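Local coordinates for exocyst complex component EXO70 (Saccharomyces cerevisiae, PDB 2B1E), which acts in the secretory pathway as a subunit of the exocyst, the complex that tethers secretory vesicles to sites of exocytosis, and contributes to exocyst assembly, at residues D288-I293 with S369-D374; W125-F130 with D199-Q204; S182-L187 with N254-S259. All blocks are in the same frame, centred on the assembly; numbering follows the deposited sequence.

Interaction 1: residues D288-I293 with S369-D374; sequences DAIDRI and SCFISD
Ile290 and Asp374 lie closest along the backbones, with their CA atoms 8.2 Å apart. The segments 288-293 and 369-374 run almost parallel, with 11° between their N-to-C directions. Their axes stay 11.0 Å apart, and the contact is made by side chains. Phe371 and Ile290 together span the space, with Ala289 at the ring edge. Phe371 has CG anti to the backbone N (chi1 170°), which carries the ring across toward the other helix. The methyl CB of Ala289 meets the edge of this ring, in the ring plane, 3.9 Å from Phe371 CZ. CG1 of Ile290 comes to Phe371 CE1 at 4.2 Å, on an oblique line. The terminal methyl CD1 of Ile290 reaches the backbone of Asp374, 4.2 Å from its C atom. All four touching residues are buried, and the contact is apolar. The carboxylate of Asp374 is satisfied elsewhere: it forms salt bridges to Arg339 and Arg444 and a hydrogen bond to Trp342 NE1.

Phe286 and Trp342 each meet the Phe371 ring edge-to-face. The contact joins helices 268-299 and 364-391 within the helical rod of Exo70. Helix 311-323 adds Phe323 against Ala289, and helix 440-473 supplies Arg444.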
# COMPACT_ATOMS: atom_id res chain seq x y z
N ASP A 288 4.87 -8.18 8.98
CA ASP A 288 6.14 -8.80 8.63
C ASP A 288 7.34 -7.94 8.95
O ASP A 288 8.37 -8.44 9.39
CB ASP A 288 6.16 -9.16 7.14
CG ASP A 288 7.47 -9.80 6.72
OD1 ASP A 288 7.83 -10.85 7.29
OD2 ASP A 288 8.14 -9.25 5.82
N ALA A 289 7.22 -6.63 8.71
CA ALA A 289 8.31 -5.70 8.99
C ALA A 289 8.69 -5.76 10.47
O ALA A 289 9.87 -5.75 10.82
CB ALA A 289 7.91 -4.28 8.62
N ILE A 290 7.68 -5.83 11.33
CA ILE A 290 7.92 -5.89 12.77
C ILE A 290 8.63 -7.19 13.14
O ILE A 290 9.62 -7.17 13.86
CB ILE A 290 6.59 -5.77 13.56
CG1 ILE A 290 6.04 -4.34 13.45
CG2 ILE A 290 6.82 -6.13 15.02
CD1 ILE A 290 6.94 -3.27 14.07
N ASP A 291 8.10 -8.31 12.65
CA ASP A 291 8.67 -9.63 12.92
C ASP A 291 10.08 -9.73 12.35
O ASP A 291 10.95 -10.38 12.93
CB ASP A 291 7.77 -10.71 12.31
CG ASP A 291 6.46 -10.86 13.06
OD1 ASP A 291 6.07 -9.91 13.76
OD2 ASP A 291 5.81 -11.92 12.93
N ARG A 292 10.29 -9.08 11.22
CA ARG A 292 11.59 -9.08 10.57
C ARG A 292 12.62 -8.39 11.49
O ARG A 292 13.74 -8.86 11.63
CB ARG A 292 11.49 -8.33 9.25
CG ARG A 292 12.76 -8.34 8.43
CD ARG A 292 12.87 -7.06 7.64
NE ARG A 292 13.91 -7.15 6.63
CZ ARG A 292 13.82 -7.92 5.56
NH1 ARG A 292 12.73 -8.67 5.37
NH2 ARG A 292 14.81 -7.96 4.68
N ILE A 293 12.22 -7.28 12.11
CA ILE A 293 13.11 -6.55 13.01
C ILE A 293 13.46 -7.39 14.24
O ILE A 293 14.62 -7.46 14.64
CB ILE A 293 12.47 -5.22 13.46
CG1 ILE A 293 12.19 -4.34 12.24
CG2 ILE A 293 13.41 -4.48 14.41
CD1 ILE A 293 11.36 -3.10 12.55
N SER A 369 2.14 6.79 11.22
CA SER A 369 3.23 7.33 12.02
C SER A 369 3.50 6.38 13.18
O SER A 369 4.65 6.12 13.52
CB SER A 369 2.87 8.71 12.59
OG SER A 369 3.89 9.17 13.47
N CYS A 370 2.42 5.88 13.77
CA CYS A 370 2.54 4.95 14.89
C CYS A 370 3.33 3.73 14.46
O CYS A 370 4.22 3.26 15.18
CB CYS A 370 1.15 4.54 15.39
SG CYS A 370 1.16 3.66 16.98
N PHE A 371 3.01 3.21 13.27
CA PHE A 371 3.71 2.04 12.74
C PHE A 371 5.21 2.27 12.65
O PHE A 371 6.00 1.41 13.04
CB PHE A 371 3.18 1.69 11.34
CG PHE A 371 4.00 0.65 10.64
CD1 PHE A 371 4.02 -0.66 11.08
CD2 PHE A 371 4.81 1.00 9.56
CE1 PHE A 371 4.82 -1.62 10.47
CE2 PHE A 371 5.63 0.05 8.94
CZ PHE A 371 5.63 -1.26 9.40
N ILE A 372 5.61 3.41 12.10
CA ILE A 372 7.03 3.70 11.96
C ILE A 372 7.67 3.80 13.34
O ILE A 372 8.74 3.24 13.58
CB ILE A 372 7.26 5.03 11.21
CG1 ILE A 372 6.46 5.02 9.90
CG2 ILE A 372 8.74 5.21 10.92
CD1 ILE A 372 6.65 3.78 9.05
N SER A 373 7.00 4.51 14.25
CA SER A 373 7.48 4.68 15.61
C SER A 373 7.54 3.33 16.32
O SER A 373 8.47 3.06 17.08
CB SER A 373 6.57 5.64 16.39
OG SER A 373 6.73 6.99 15.94
N ASP A 374 6.56 2.47 16.06
CA ASP A 374 6.53 1.15 16.67
C ASP A 374 7.72 0.33 16.17
O ASP A 374 8.33 -0.43 16.93
CB ASP A 374 5.23 0.42 16.34
CG ASP A 374 4.07 0.87 17.21
OD1 ASP A 374 4.30 1.69 18.13
OD2 ASP A 374 2.94 0.39 16.99

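Interaction 2: residues W125-F130 with D199-Q204; sequences WILDYF and DDLYSQ
Leu127 meets Leu201 and Tyr202 where helix 117-132 packs against the C-terminal end of helix 180-201. Here, in the elongated, all-helical rod of Exo70, the side of one helix lies on the last residue of another and on the turn that follows it. Leu127 is the one residue of 125-130 that makes the apolar contacts, and it buries the most surface. Both of its methyls reach the phenol end of Tyr202. CD2 is the closer, 3.7 Å from Tyr202 OH. CD1 lies 4.1 Å from Tyr202 CZ and also meets Leu201, with Leu201 CB at 4.2 Å. The leucine and tyrosine side chains cross at about a right angle. CD1 comes to the ring obliquely.

Tyr202 is the first residue to leave helical phi/psi, so the chain turns off the helix at this point. Its CG is anti to the carbonyl carbon (chi1 -67°), and the phenol end reaches Leu127.

Further out, other helices close round the same side chains. Phe90 of helix 66-94 and Ile139 of helix 136-155 touch Leu127. Leu143 of helix 136-155 touches both Leu201 and Tyr202.

Between the two segments the polar link is a water. Ser124, just before segment 125-130, adds a direct bond: its OG is hydrogen-bonded to the carbonyl O of Leu201, near the helix end. Asp128 is exposed, and the water lies beside it. This water donates a weak hydrogen bond to Asp128 OD2 at 3.1 Å, and a firmer one to Leu201 O at 2.8 Å.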
# COMPACT_ATOMS: atom_id res chain seq x y z
N TRP A 125 -30.23 0.61 -36.09
CA TRP A 125 -31.35 0.27 -36.96
C TRP A 125 -31.48 -1.24 -37.11
O TRP A 125 -32.59 -1.76 -37.15
CB TRP A 125 -31.17 0.91 -38.34
CG TRP A 125 -32.38 0.77 -39.23
CD1 TRP A 125 -32.62 -0.21 -40.16
CD2 TRP A 125 -33.52 1.64 -39.27
NE1 TRP A 125 -33.84 -0.01 -40.76
CE2 TRP A 125 -34.42 1.12 -40.23
CE3 TRP A 125 -33.88 2.80 -38.57
CZ2 TRP A 125 -35.65 1.72 -40.52
CZ3 TRP A 125 -35.11 3.40 -38.86
CH2 TRP A 125 -35.98 2.86 -39.83
N ILE A 126 -30.36 -1.93 -37.19
CA ILE A 126 -30.37 -3.37 -37.36
C ILE A 126 -30.77 -4.07 -36.06
O ILE A 126 -31.51 -5.05 -36.08
CB ILE A 126 -29.01 -3.87 -37.91
CG1 ILE A 126 -28.82 -3.36 -39.34
CG2 ILE A 126 -28.95 -5.42 -37.91
CD1 ILE A 126 -27.44 -3.62 -39.93
N LEU A 127 -30.30 -3.55 -34.93
CA LEU A 127 -30.67 -4.11 -33.63
C LEU A 127 -32.18 -4.00 -33.47
O LEU A 127 -32.84 -4.95 -33.05
CB LEU A 127 -30.00 -3.36 -32.49
CG LEU A 127 -28.54 -3.75 -32.28
CD1 LEU A 127 -27.86 -2.68 -31.45
CD2 LEU A 127 -28.47 -5.12 -31.60
N ASP A 128 -32.71 -2.82 -33.79
CA ASP A 128 -34.15 -2.60 -33.69
C ASP A 128 -34.91 -3.50 -34.65
O ASP A 128 -35.96 -4.04 -34.31
CB ASP A 128 -34.50 -1.14 -33.98
CG ASP A 128 -34.22 -0.22 -32.79
OD1 ASP A 128 -34.57 -0.60 -31.65
OD2 ASP A 128 -33.69 0.88 -33.00
N TYR A 129 -34.38 -3.67 -35.85
CA TYR A 129 -35.03 -4.56 -36.80
C TYR A 129 -35.18 -5.96 -36.20
O TYR A 129 -36.27 -6.55 -36.18
CB TYR A 129 -34.21 -4.67 -38.09
CG TYR A 129 -34.80 -5.67 -39.07
CD1 TYR A 129 -35.80 -5.30 -39.97
CD2 TYR A 129 -34.42 -7.02 -39.03
CE1 TYR A 129 -36.41 -6.24 -40.81
CE2 TYR A 129 -35.02 -7.96 -39.85
CZ TYR A 129 -36.01 -7.57 -40.74
OH TYR A 129 -36.59 -8.52 -41.53
N PHE A 130 -34.08 -6.52 -35.70
CA PHE A 130 -34.15 -7.87 -35.16
C PHE A 130 -34.87 -7.99 -33.82
O PHE A 130 -35.45 -9.04 -33.52
CB PHE A 130 -32.75 -8.49 -35.10
CG PHE A 130 -32.25 -8.95 -36.44
CD1 PHE A 130 -32.90 -9.99 -37.12
CD2 PHE A 130 -31.17 -8.32 -37.05
CE1 PHE A 130 -32.46 -10.40 -38.39
CE2 PHE A 130 -30.73 -8.72 -38.30
CZ PHE A 130 -31.38 -9.76 -38.97
N ASP A 199 -24.78 2.78 -24.53
CA ASP A 199 -25.65 3.94 -24.35
C ASP A 199 -25.98 4.55 -25.71
O ASP A 199 -27.08 5.05 -25.92
CB ASP A 199 -24.98 4.99 -23.47
CG ASP A 199 -25.01 4.64 -22.00
OD1 ASP A 199 -25.69 3.65 -21.64
OD2 ASP A 199 -24.37 5.35 -21.20
N ASP A 200 -25.02 4.51 -26.63
CA ASP A 200 -25.24 5.08 -27.96
C ASP A 200 -26.15 4.20 -28.82
O ASP A 200 -26.95 4.69 -29.61
CB ASP A 200 -23.91 5.27 -28.72
CG ASP A 200 -23.20 6.58 -28.37
OD1 ASP A 200 -23.81 7.46 -27.73
OD2 ASP A 200 -22.02 6.72 -28.76
N LEU A 201 -26.03 2.89 -28.66
CA LEU A 201 -26.78 1.94 -29.47
C LEU A 201 -28.25 1.69 -29.14
O LEU A 201 -29.03 1.36 -30.03
CB LEU A 201 -26.05 0.60 -29.49
CG LEU A 201 -24.69 0.55 -30.20
CD1 LEU A 201 -24.10 -0.84 -30.10
CD2 LEU A 201 -24.87 0.94 -31.68
N TYR A 202 -28.63 1.86 -27.88
CA TYR A 202 -30.01 1.60 -27.48
C TYR A 202 -30.72 2.85 -26.99
O TYR A 202 -30.10 3.90 -26.86
CB TYR A 202 -30.03 0.57 -26.35
CG TYR A 202 -29.58 -0.81 -26.77
CD1 TYR A 202 -30.47 -1.70 -27.34
CD2 TYR A 202 -28.26 -1.21 -26.59
CE1 TYR A 202 -30.05 -2.97 -27.73
CE2 TYR A 202 -27.84 -2.47 -26.97
CZ TYR A 202 -28.74 -3.35 -27.54
OH TYR A 202 -28.33 -4.60 -27.93
N SER A 203 -32.01 2.71 -26.72
CA SER A 203 -32.79 3.82 -26.20
C SER A 203 -32.30 4.00 -24.77
O SER A 203 -31.72 3.09 -24.19
CB SER A 203 -34.29 3.49 -26.23
OG SER A 203 -34.75 3.39 -27.57
N GLN A 204 -32.53 5.19 -24.22
CA GLN A 204 -32.07 5.52 -22.87
C GLN A 204 -32.39 4.55 -21.73
O GLN A 204 -31.55 4.29 -20.87
CB GLN A 204 -32.57 6.93 -22.51
CG GLN A 204 -32.17 7.42 -21.12
CD GLN A 204 -32.39 8.92 -20.95
OE1 GLN A 204 -32.23 9.47 -19.86
NE2 GLN A 204 -32.76 9.60 -22.04
O HOH W 1 -31.60 0.46 -30.70

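Interaction 3: residues S182-L187 with N254-S259; sequences SYTEAL and NDVKKS
One methyl of Val256, CG2, takes the contacts of both Thr184 and Leu187. Here helix 180-201 packs against helix 245-259. The backbones come nearest at Thr184 and Val256, whose CA atoms are 7.4 Å apart.

The contacts across the segments are apolar. Leu187 CD2 lies 4.1 Å from Val256 CG2. The two side chains cross at about a right angle. Leu187 has CG anti to its backbone N (chi1 177°), and from there the CD2 branch reaches the valine. Thr184 gives a second, looser touch, with its CG2 at 4.4 Å from Val256 CG2. On the valine, CG1 is anti to the backbone N and CG2 stands beside it; this rotation puts CG2 toward Thr184 and Leu187. Thr184, Leu187 and Val256 are all buried.

The polar bonds run beside this apolar patch. The hydroxyl of Thr184 is turned to other partners: Thr184 OG1 is hydrogen-bonded to Ser252 OG and to the backbone O of Met180. The bond to Ser252 is a polar tie from helix 180-201 to helix 245-259, one turn before Val256. On the other helix, Ser259 OG donates to the backbone O of Val256 at 2.7 Å. The donor stands 23° out of the carbonyl plane, and the C=O...OG angle is 125°. This bond lies in the last turn of helix 245-259, which ends at Ser259.

Leu188 continues the interface, touching Asp255 and Ser259, and Ile191 also reaches Ser259. Behind Leu187 lie Tyr224 of helix 209-233 and Met155 of helix 136-155. The contact thus sits among four helices of the rod.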
# COMPACT_ATOMS: atom_id res chain seq x y z
N SER A 182 -0.30 -0.36 -17.30
CA SER A 182 -0.85 -0.08 -18.62
C SER A 182 -2.07 -0.96 -18.87
O SER A 182 -3.12 -0.47 -19.29
CB SER A 182 0.20 -0.34 -19.70
OG SER A 182 1.28 0.56 -19.59
N TYR A 183 -1.91 -2.25 -18.61
CA TYR A 183 -3.00 -3.21 -18.80
C TYR A 183 -4.25 -2.67 -18.13
O TYR A 183 -5.35 -2.76 -18.69
CB TYR A 183 -2.63 -4.56 -18.18
CG TYR A 183 -3.63 -5.66 -18.48
CD1 TYR A 183 -3.46 -6.50 -19.58
CD2 TYR A 183 -4.76 -5.84 -17.68
CE1 TYR A 183 -4.39 -7.51 -19.87
CE2 TYR A 183 -5.69 -6.84 -17.96
CZ TYR A 183 -5.50 -7.67 -19.05
OH TYR A 183 -6.41 -8.67 -19.31
N THR A 184 -4.08 -2.12 -16.94
CA THR A 184 -5.20 -1.55 -16.18
C THR A 184 -5.76 -0.32 -16.87
O THR A 184 -6.98 -0.19 -17.03
CB THR A 184 -4.77 -1.16 -14.75
OG1 THR A 184 -4.48 -2.34 -13.99
CG2 THR A 184 -5.88 -0.38 -14.06
N GLU A 185 -4.88 0.59 -17.27
CA GLU A 185 -5.31 1.82 -17.93
C GLU A 185 -6.06 1.49 -19.21
O GLU A 185 -7.07 2.13 -19.52
CB GLU A 185 -4.10 2.70 -18.25
CG GLU A 185 -4.48 4.12 -18.62
CD GLU A 185 -3.30 4.93 -19.14
OE1 GLU A 185 -2.21 4.85 -18.54
OE2 GLU A 185 -3.47 5.66 -20.14
N ALA A 186 -5.57 0.50 -19.95
CA ALA A 186 -6.22 0.10 -21.20
C ALA A 186 -7.62 -0.42 -20.89
O ALA A 186 -8.60 -0.02 -21.53
CB ALA A 186 -5.40 -0.99 -21.89
N LEU A 187 -7.70 -1.31 -19.92
CA LEU A 187 -8.97 -1.90 -19.50
C LEU A 187 -9.99 -0.84 -19.07
O LEU A 187 -11.19 -0.97 -19.32
CB LEU A 187 -8.73 -2.87 -18.34
CG LEU A 187 -9.99 -3.51 -17.76
CD1 LEU A 187 -10.80 -4.17 -18.87
CD2 LEU A 187 -9.60 -4.52 -16.69
N ASN A 254 -8.69 -1.28 -7.34
CA ASN A 254 -9.55 -0.20 -6.90
C ASN A 254 -10.08 0.57 -8.11
O ASN A 254 -11.27 0.84 -8.21
CB ASN A 254 -8.80 0.77 -5.98
CG ASN A 254 -8.60 0.21 -4.58
OD1 ASN A 254 -9.00 -0.91 -4.28
ND2 ASN A 254 -7.98 1.00 -3.72
N ASP A 255 -9.18 0.92 -9.03
CA ASP A 255 -9.59 1.64 -10.24
C ASP A 255 -10.60 0.85 -11.07
O ASP A 255 -11.55 1.43 -11.61
CB ASP A 255 -8.37 1.98 -11.10
CG ASP A 255 -7.51 3.08 -10.50
OD1 ASP A 255 -7.99 3.78 -9.58
OD2 ASP A 255 -6.35 3.26 -10.96
N VAL A 256 -10.40 -0.45 -11.17
CA VAL A 256 -11.32 -1.28 -11.95
C VAL A 256 -12.67 -1.35 -11.26
O VAL A 256 -13.71 -1.19 -11.90
CB VAL A 256 -10.76 -2.72 -12.15
CG1 VAL A 256 -11.82 -3.61 -12.78
CG2 VAL A 256 -9.53 -2.67 -13.03
N LYS A 257 -12.67 -1.57 -9.95
CA LYS A 257 -13.92 -1.65 -9.21
C LYS A 257 -14.75 -0.36 -9.27
O LYS A 257 -15.97 -0.41 -9.40
CB LYS A 257 -13.68 -2.03 -7.75
CG LYS A 257 -13.23 -3.47 -7.57
CD LYS A 257 -13.46 -3.97 -6.14
CE LYS A 257 -12.68 -3.16 -5.12
NZ LYS A 257 -12.82 -3.75 -3.76
N LYS A 258 -14.09 0.79 -9.17
CA LYS A 258 -14.82 2.05 -9.21
C LYS A 258 -15.38 2.33 -10.60
O LYS A 258 -16.41 3.00 -10.74
CB LYS A 258 -13.94 3.21 -8.75
CG LYS A 258 -12.88 3.65 -9.74
CD LYS A 258 -12.95 5.15 -9.99
CE LYS A 258 -12.71 5.95 -8.72
NZ LYS A 258 -12.73 7.42 -8.99
N SER A 259 -14.72 1.81 -11.64
CA SER A 259 -15.19 2.03 -13.01
C SER A 259 -16.39 1.14 -13.27
O SER A 259 -17.19 1.40 -14.17
CB SER A 259 -14.08 1.68 -14.00
OG SER A 259 -13.94 0.28 -14.12

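The three interactions are spread along one long rod. Interactions 1 and 3 are helix-helix core contacts. Interaction 2, farthest from the chain centre, is a mostly buried contact at a helix end beside solvent. Interactions 2 and 3 share helix 180-201: interaction 3 uses its early turns, interaction 2 its C-terminal end. Their segments alternate along the chain, and their centres are 28 Å apart. Interaction 1 follows both in sequence; its centre is 31 Å from that of interaction 3 and 58 Å from that of interaction 2. None of them touch. Interaction 1 is built round an aromatic ring, interaction 3 from methyl contacts of Thr, Leu and Val. Interaction 2 has a partly exposed Tyr202 and a bridging water.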